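Local coordinates for PppA (Pseudomonas aeruginosa, PDB 6JKV), which is a regulatory component of the type VI secretion system that binds manganese and probably acts as a PP2C-family protein serine/threonine phosphatase, at residues 96-108 against 187-199. Sequence-based numbering, arbitrary orientation.
Sequences LRTGLAQVNERVR and AVGVHEQLELSEA
OD1 of the buried N104 accepts the backbone N-H of G189 at 2.7 Å and lies 2.6 Å from a water oxygen that also accepts the N-H of H191. The amide is held at both ends, for ND2 donates to H191 O at 3.1 Å, nearly within the amide plane. With CG anti to the backbone N (chi1 -174°), the amide reaches off the helix into the turn, and bonds at both its ends fix its rotation. L194 CB lies 3.6 Å from N104 CG. One helical turn on, R108 folds back at chi2 and chi3, laying one guanidinium face over the H191-E192 peptide; its NH2 forms a salt bridge with E192 OE2 (2.9 Å), met from above the carboxylate plane. Apolar contacts follow along the helix, V103 CG1 on V188 CG1 and L100 CD1 on L196 CD1, both 3.6 Å. At the far end the extended R97 donates through NH2 to E198 OE1, 2.7 Å away and in the guanidinium plane, and a water links NH2 to L196 O. The side chain of A187 is about 10 Å from a bound manganese. Helix 89-114, which packs on strands 120-129 and 132-138, thus binds the loop leading into edge strand 197-202 of the same sheet, as in the layered alpha-beta-beta-alpha sandwich of PP2C phosphatases.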
ATOM      1  N   LEU A  96     -11.665   1.962   9.659  1.00 18.93           N
ATOM      2  CA  LEU A  96     -10.886   2.084   8.402  1.00 18.77           C
ATOM      3  C   LEU A  96     -11.728   1.578   7.230  1.00 19.16           C
ATOM      4  O   LEU A  96     -11.773   2.273   6.190  1.00 18.74           O
ATOM      5  CB  LEU A  96      -9.576   1.301   8.509  1.00 18.59           C
ATOM      6  CG  LEU A  96      -8.579   1.807   9.551  1.00 18.24           C
ATOM      7  CD1 LEU A  96      -7.534   0.747   9.831  1.00 18.03           C
ATOM      8  CD2 LEU A  96      -7.915   3.098   9.097  1.00 18.48           C
ATOM      9  N   ARG A  97     -12.360   0.415   7.398  1.00 19.67           N
ATOM     10  CA  ARG A  97     -13.242  -0.190   6.366  1.00 20.21           C
ATOM     11  C   ARG A  97     -14.341   0.803   5.979  1.00 21.48           C
ATOM     12  O   ARG A  97     -14.584   0.979   4.762  1.00 21.02           O
ATOM     13  CB  ARG A  97     -13.879  -1.491   6.858  1.00 20.56           C
ATOM     14  CG  ARG A  97     -12.928  -2.674   6.859  1.00 20.27           C
ATOM     15  CD  ARG A  97     -13.604  -3.907   7.407  1.00 20.11           C
ATOM     16  NE  ARG A  97     -12.848  -5.132   7.187  1.00 19.60           N
ATOM     17  CZ  ARG A  97     -12.924  -5.895   6.100  1.00 20.16           C
ATOM     18  NH1 ARG A  97     -13.710  -5.556   5.086  1.00 21.38           N
ATOM     19  NH2 ARG A  97     -12.214  -7.010   6.031  1.00 19.11           N
ATOM     20  N   THR A  98     -14.976   1.429   6.969  1.00 22.04           N
ATOM     21  CA  THR A  98     -16.111   2.355   6.742  1.00 23.35           C
ATOM     22  C   THR A  98     -15.604   3.584   5.990  1.00 23.48           C
ATOM     23  O   THR A  98     -16.294   4.029   5.042  1.00 26.70           O
ATOM     24  CB  THR A  98     -16.803   2.759   8.048  1.00 23.87           C
ATOM     25  OG1 THR A  98     -17.366   1.589   8.639  1.00 22.77           O
ATOM     26  CG2 THR A  98     -17.899   3.775   7.817  1.00 24.82           C
ATOM     27  N   GLY A  99     -14.453   4.117   6.407  1.00 22.08           N
ATOM     28  CA  GLY A  99     -13.818   5.264   5.741  1.00 22.28           C
ATOM     29  C   GLY A  99     -13.548   4.967   4.280  1.00 21.56           C
ATOM     30  O   GLY A  99     -13.783   5.848   3.440  1.00 21.47           O
ATOM     31  N   LEU A 100     -13.072   3.758   3.986  1.00 20.35           N
ATOM     32  CA  LEU A 100     -12.753   3.345   2.600  1.00 20.13           C
ATOM     33  C   LEU A 100     -14.047   3.193   1.788  1.00 21.11           C
ATOM     34  O   LEU A 100     -14.058   3.613   0.604  1.00 22.33           O
ATOM     35  CB  LEU A 100     -11.923   2.061   2.633  1.00 19.76           C
ATOM     36  CG  LEU A 100     -10.486   2.263   3.125  1.00 18.76           C
ATOM     37  CD1 LEU A 100      -9.742   0.943   3.174  1.00 17.84           C
ATOM     38  CD2 LEU A 100      -9.755   3.256   2.236  1.00 18.46           C
ATOM     39  N   ALA A 101     -15.111   2.660   2.396  1.00 21.43           N
ATOM     40  CA  ALA A 101     -16.429   2.561   1.727  1.00 22.75           C
ATOM     41  C   ALA A 101     -16.905   3.963   1.319  1.00 23.92           C
ATOM     42  O   ALA A 101     -17.352   4.131   0.160  1.00 22.78           O
ATOM     43  CB  ALA A 101     -17.430   1.868   2.615  1.00 23.77           C
ATOM     44  N   GLN A 102     -16.782   4.937   2.226  1.00 24.05           N
ATOM     45  CA  GLN A 102     -17.211   6.337   1.973  1.00 24.66           C
ATOM     46  C   GLN A 102     -16.369   6.941   0.845  1.00 23.47           C
ATOM     47  O   GLN A 102     -16.945   7.641  -0.014  1.00 24.26           O
ATOM     48  CB  GLN A 102     -17.081   7.204   3.224  1.00 25.56           C
ATOM     49  CG  GLN A 102     -17.933   6.750   4.399  1.00 27.12           C
ATOM     50  CD  GLN A 102     -17.495   7.378   5.705  1.00 28.06           C
ATOM     51  OE1 GLN A 102     -16.426   7.989   5.810  1.00 27.53           O
ATOM     52  NE2 GLN A 102     -18.318   7.213   6.731  1.00 29.59           N
ATOM     53  N   VAL A 103     -15.057   6.685   0.851  1.00 22.29           N
ATOM     54  CA  VAL A 103     -14.148   7.171  -0.224  1.00 21.89           C
ATOM     55  C   VAL A 103     -14.594   6.561  -1.555  1.00 21.87           C
ATOM     56  O   VAL A 103     -14.671   7.300  -2.563  1.00 21.76           O
ATOM     57  CB  VAL A 103     -12.677   6.848   0.081  1.00 20.75           C
ATOM     58  CG1 VAL A 103     -11.809   7.069  -1.143  1.00 20.17           C
ATOM     59  CG2 VAL A 103     -12.158   7.667   1.250  1.00 21.42           C
ATOM     60  N   ASN A 104     -14.872   5.256  -1.554  1.00 21.58           N
ATOM     61  CA  ASN A 104     -15.292   4.513  -2.770  1.00 22.44           C
ATOM     62  C   ASN A 104     -16.542   5.167  -3.361  1.00 23.33           C
ATOM     63  O   ASN A 104     -16.581   5.395  -4.590  1.00 22.49           O
ATOM     64  CB  ASN A 104     -15.548   3.037  -2.466  1.00 21.81           C
ATOM     65  CG  ASN A 104     -15.845   2.233  -3.713  1.00 22.24           C
ATOM     66  OD1 ASN A 104     -14.946   1.957  -4.502  1.00 22.68           O
ATOM     67  ND2 ASN A 104     -17.101   1.857  -3.899  1.00 22.37           N
ATOM     68  N   GLU A 105     -17.527   5.454  -2.511  1.00 23.89           N
ATOM     69  CA  GLU A 105     -18.823   6.024  -2.960  1.00 26.69           C
ATOM     70  C   GLU A 105     -18.624   7.440  -3.525  1.00 26.77           C
ATOM     71  O   GLU A 105     -19.214   7.754  -4.588  1.00 27.22           O
ATOM     72  CB  GLU A 105     -19.820   6.027  -1.807  1.00 28.54           C
ATOM     73  CG  GLU A 105     -21.219   6.412  -2.246  1.00 31.11           C
ATOM     74  CD  GLU A 105     -21.996   7.067  -1.126  1.00 33.69           C
ATOM     75  OE1 GLU A 105     -21.644   8.207  -0.777  1.00 37.03           O
ATOM     76  OE2 GLU A 105     -22.914   6.423  -0.576  1.00 36.60           O
ATOM     77  N   ARG A 106     -17.839   8.274  -2.839  1.00 25.69           N
ATOM     78  CA  ARG A 106     -17.545   9.659  -3.286  1.00 26.44           C
ATOM     79  C   ARG A 106     -16.863   9.622  -4.663  1.00 26.13           C
ATOM     80  O   ARG A 106     -17.235  10.430  -5.543  1.00 25.15           O
ATOM     81  CB  ARG A 106     -16.681  10.383  -2.255  1.00 26.49           C
ATOM     82  CG  ARG A 106     -15.964  11.618  -2.784  1.00 27.22           C
ATOM     83  CD  ARG A 106     -16.800  12.870  -2.642  1.00 28.70           C
ATOM     84  NE  ARG A 106     -16.086  14.028  -3.155  1.00 29.67           N
ATOM     85  CZ  ARG A 106     -16.258  14.569  -4.360  1.00 31.49           C
ATOM     86  NH1 ARG A 106     -17.143  14.078  -5.212  1.00 33.03           N
ATOM     87  NH2 ARG A 106     -15.548  15.626  -4.708  1.00 33.62           N
ATOM     88  N   VAL A 107     -15.886   8.728  -4.838  1.00 25.81           N
ATOM     89  CA  VAL A 107     -15.103   8.625  -6.100  1.00 25.36           C
ATOM     90  C   VAL A 107     -16.046   8.160  -7.211  1.00 25.65           C
ATOM     91  O   VAL A 107     -15.980   8.720  -8.326  1.00 25.98           O
ATOM     92  CB  VAL A 107     -13.873   7.712  -5.937  1.00 24.52           C
ATOM     93  CG1 VAL A 107     -13.296   7.297  -7.282  1.00 24.77           C
ATOM     94  CG2 VAL A 107     -12.812   8.397  -5.095  1.00 24.02           C
ATOM     95  N   ARG A 108     -16.908   7.187  -6.918  1.00 24.98           N
ATOM     96  CA  ARG A 108     -17.904   6.693  -7.901  1.00 27.59           C
ATOM     97  C   ARG A 108     -18.788   7.849  -8.376  1.00 28.60           C
ATOM     98  O   ARG A 108     -18.945   8.011  -9.593  1.00 29.15           O
ATOM     99  CB  ARG A 108     -18.766   5.589  -7.292  1.00 28.54           C
ATOM    100  CG  ARG A 108     -18.023   4.280  -7.088  1.00 27.64           C
ATOM    101  CD  ARG A 108     -17.650   3.596  -8.383  1.00 28.43           C
ATOM    102  NE  ARG A 108     -18.791   2.911  -8.975  1.00 30.48           N
ATOM    103  CZ  ARG A 108     -18.729   2.132 -10.048  1.00 30.65           C
ATOM    104  NH1 ARG A 108     -17.573   1.934 -10.660  1.00 30.03           N
ATOM    105  NH2 ARG A 108     -19.825   1.552 -10.510  1.00 32.91           N
ATOM    106  N   ALA A 187     -10.163  -2.227  -6.611  1.00 21.27           N
ATOM    107  CA  ALA A 187      -9.524  -0.971  -6.193  1.00 20.50           C
ATOM    108  C   ALA A 187     -10.630   0.012  -5.836  1.00 21.23           C
ATOM    109  O   ALA A 187     -11.806  -0.228  -6.200  1.00 22.54           O
ATOM    110  CB  ALA A 187      -8.621  -0.418  -7.274  1.00 20.95           C
ATOM    111  N   VAL A 188     -10.247   1.079  -5.152  1.00 20.23           N
ATOM    112  CA  VAL A 188     -11.184   2.152  -4.755  1.00 21.32           C
ATOM    113  C   VAL A 188     -11.708   2.804  -6.033  1.00 22.54           C
ATOM    114  O   VAL A 188     -10.886   3.216  -6.873  1.00 23.73           O
ATOM    115  CB  VAL A 188     -10.511   3.157  -3.812  1.00 20.87           C
ATOM    116  CG1 VAL A 188     -11.476   4.251  -3.404  1.00 22.39           C
ATOM    117  CG2 VAL A 188      -9.947   2.468  -2.581  1.00 20.35           C
ATOM    118  N   GLY A 189     -13.032   2.831  -6.186  1.00 23.40           N
ATOM    119  CA  GLY A 189     -13.726   3.516  -7.291  1.00 25.29           C
ATOM    120  C   GLY A 189     -14.024   2.613  -8.473  1.00 25.97           C
ATOM    121  O   GLY A 189     -14.723   3.084  -9.393  1.00 27.64           O
ATOM    122  N   VAL A 190     -13.533   1.372  -8.471  1.00 26.20           N
ATOM    123  CA  VAL A 190     -13.728   0.423  -9.604  1.00 26.29           C
ATOM    124  C   VAL A 190     -15.176  -0.062  -9.607  1.00 27.60           C
ATOM    125  O   VAL A 190     -15.818  -0.002 -10.682  1.00 29.83           O
ATOM    126  CB  VAL A 190     -12.751  -0.767  -9.547  1.00 25.43           C
ATOM    127  CG1 VAL A 190     -12.974  -1.717 -10.714  1.00 26.43           C
ATOM    128  CG2 VAL A 190     -11.311  -0.299  -9.529  1.00 24.94           C
ATOM    129  N   HIS A 191     -15.654  -0.561  -8.465  1.00 26.64           N
ATOM    130  CA  HIS A 191     -16.988  -1.200  -8.334  1.00 27.56           C
ATOM    131  C   HIS A 191     -17.890  -0.358  -7.434  1.00 26.87           C
ATOM    132  O   HIS A 191     -17.386   0.492  -6.683  1.00 26.11           O
ATOM    133  CB  HIS A 191     -16.865  -2.641  -7.808  1.00 27.46           C
ATOM    134  CG  HIS A 191     -16.103  -3.540  -8.720  1.00 28.97           C
ATOM    135  ND1 HIS A 191     -14.785  -3.872  -8.486  1.00 28.54           N
ATOM    136  CD2 HIS A 191     -16.440  -4.122  -9.893  1.00 31.01           C
ATOM    137  CE1 HIS A 191     -14.352  -4.651  -9.458  1.00 29.78           C
ATOM    138  NE2 HIS A 191     -15.341  -4.806 -10.345  1.00 30.95           N
ATOM    139  N   GLU A 192     -19.184  -0.658  -7.479  1.00 27.44           N
ATOM    140  CA  GLU A 192     -20.183  -0.089  -6.548  1.00 29.33           C
ATOM    141  C   GLU A 192     -19.853  -0.504  -5.115  1.00 28.02           C
ATOM    142  O   GLU A 192     -19.734   0.388  -4.270  1.00 28.92           O
ATOM    143  CB  GLU A 192     -21.598  -0.542  -6.907  1.00 31.52           C
ATOM    144  CG  GLU A 192     -22.607   0.580  -6.771  1.00 34.25           C
ATOM    145  CD  GLU A 192     -22.288   1.761  -7.676  1.00 37.56           C
ATOM    146  OE1 GLU A 192     -22.058   2.886  -7.152  1.00 39.12           O
ATOM    147  OE2 GLU A 192     -22.220   1.551  -8.909  1.00 42.14           O
ATOM    148  N   GLN A 193     -19.739  -1.807  -4.856  1.00 27.46           N
ATOM    149  CA  GLN A 193     -19.333  -2.349  -3.536  1.00 27.18           C
ATOM    150  C   GLN A 193     -17.821  -2.580  -3.530  1.00 26.29           C
ATOM    151  O   GLN A 193     -17.334  -3.422  -4.297  1.00 27.53           O
ATOM    152  CB  GLN A 193     -20.087  -3.641  -3.232  1.00 28.62           C
ATOM    153  CG  GLN A 193     -19.675  -4.303  -1.924  1.00 29.11           C
ATOM    154  CD  GLN A 193     -20.851  -4.955  -1.233  1.00 31.43           C
ATOM    155  OE1 GLN A 193     -21.690  -4.282  -0.643  1.00 33.35           O
ATOM    156  NE2 GLN A 193     -20.943  -6.272  -1.321  1.00 32.94           N
ATOM    157  N   LEU A 194     -17.095  -1.836  -2.703  1.00 25.06           N
ATOM    158  CA  LEU A 194     -15.644  -2.065  -2.523  1.00 23.52           C
ATOM    159  C   LEU A 194     -15.485  -3.267  -1.594  1.00 24.19           C
ATOM    160  O   LEU A 194     -16.011  -3.226  -0.459  1.00 25.19           O
ATOM    161  CB  LEU A 194     -14.984  -0.814  -1.949  1.00 22.20           C
ATOM    162  CG  LEU A 194     -13.544  -0.997  -1.470  1.00 21.06           C
ATOM    163  CD1 LEU A 194     -12.610  -1.227  -2.646  1.00 20.86           C
ATOM    164  CD2 LEU A 194     -13.108   0.214  -0.661  1.00 20.74           C
ATOM    165  N   GLU A 195     -14.833  -4.319  -2.080  1.00 23.55           N
ATOM    166  CA  GLU A 195     -14.567  -5.536  -1.284  1.00 24.32           C
ATOM    167  C   GLU A 195     -13.088  -5.519  -0.909  1.00 22.55           C
ATOM    168  O   GLU A 195     -12.258  -5.705  -1.817  1.00 23.49           O
ATOM    169  CB  GLU A 195     -14.921  -6.796  -2.072  1.00 26.16           C
ATOM    170  CG  GLU A 195     -16.254  -6.727  -2.809  1.00 28.52           C
ATOM    171  CD  GLU A 195     -17.385  -7.500  -2.145  1.00 31.23           C
ATOM    172  OE1 GLU A 195     -18.541  -7.462  -2.667  1.00 32.78           O
ATOM    173  OE2 GLU A 195     -17.111  -8.147  -1.096  1.00 32.83           O
ATOM    174  N   LEU A 196     -12.780  -5.271   0.368  1.00 20.78           N
ATOM    175  CA  LEU A 196     -11.390  -5.256   0.877  1.00 20.02           C
ATOM    176  C   LEU A 196     -10.993  -6.668   1.305  1.00 19.81           C
ATOM    177  O   LEU A 196     -11.815  -7.365   1.924  1.00 21.60           O
ATOM    178  CB  LEU A 196     -11.281  -4.298   2.061  1.00 18.86           C
ATOM    179  CG  LEU A 196     -11.346  -2.810   1.730  1.00 18.44           C
ATOM    180  CD1 LEU A 196     -11.824  -2.028   2.943  1.00 17.91           C
ATOM    181  CD2 LEU A 196      -9.987  -2.293   1.272  1.00 17.38           C
ATOM    182  N   SER A 197      -9.768  -7.067   0.983  1.00 18.60           N
ATOM    183  CA  SER A 197      -9.145  -8.278   1.553  1.00 18.39           C
ATOM    184  C   SER A 197      -8.475  -7.882   2.863  1.00 17.91           C
ATOM    185  O   SER A 197      -8.008  -6.732   2.977  1.00 16.17           O
ATOM    186  CB  SER A 197      -8.206  -8.920   0.586  1.00 18.54           C
ATOM    187  OG  SER A 197      -8.935  -9.584  -0.438  1.00 19.95           O
ATOM    188  N   GLU A 198      -8.476  -8.798   3.827  1.00 18.60           N
ATOM    189  CA  GLU A 198      -7.911  -8.565   5.174  1.00 18.65           C
ATOM    190  C   GLU A 198      -7.025  -9.749   5.553  1.00 18.78           C
ATOM    191  O   GLU A 198      -7.371 -10.906   5.229  1.00 19.20           O
ATOM    192  CB  GLU A 198      -9.029  -8.371   6.196  1.00 19.52           C
ATOM    193  CG  GLU A 198      -8.523  -7.925   7.561  1.00 19.93           C
ATOM    194  CD  GLU A 198      -9.610  -7.772   8.609  1.00 20.50           C
ATOM    195  OE1 GLU A 198     -10.785  -7.727   8.232  1.00 20.72           O
ATOM    196  OE2 GLU A 198      -9.270  -7.725   9.804  1.00 21.65           O
ATOM    197  N   ALA A 199      -5.907  -9.463   6.213  1.00 18.04           N
ATOM    198  CA  ALA A 199      -5.043 -10.487   6.832  1.00 18.76           C
ATOM    199  C   ALA A 199      -4.610  -9.993   8.205  1.00 17.97           C
ATOM    200  O   ALA A 199      -4.100  -8.861   8.305  1.00 16.85           O
ATOM    201  CB  ALA A 199      -3.857 -10.792   5.952  1.00 19.15           C
TER
HETATM  202  O   HOH W   1     -11.916  -8.963   4.042  1.00 23.59           O
HETATM  203  O   HOH W   2     -14.925  -5.314   2.095  1.00 31.23           O
HETATM  204  O   HOH W   3     -14.553  -0.238  -5.922  1.00 22.63           O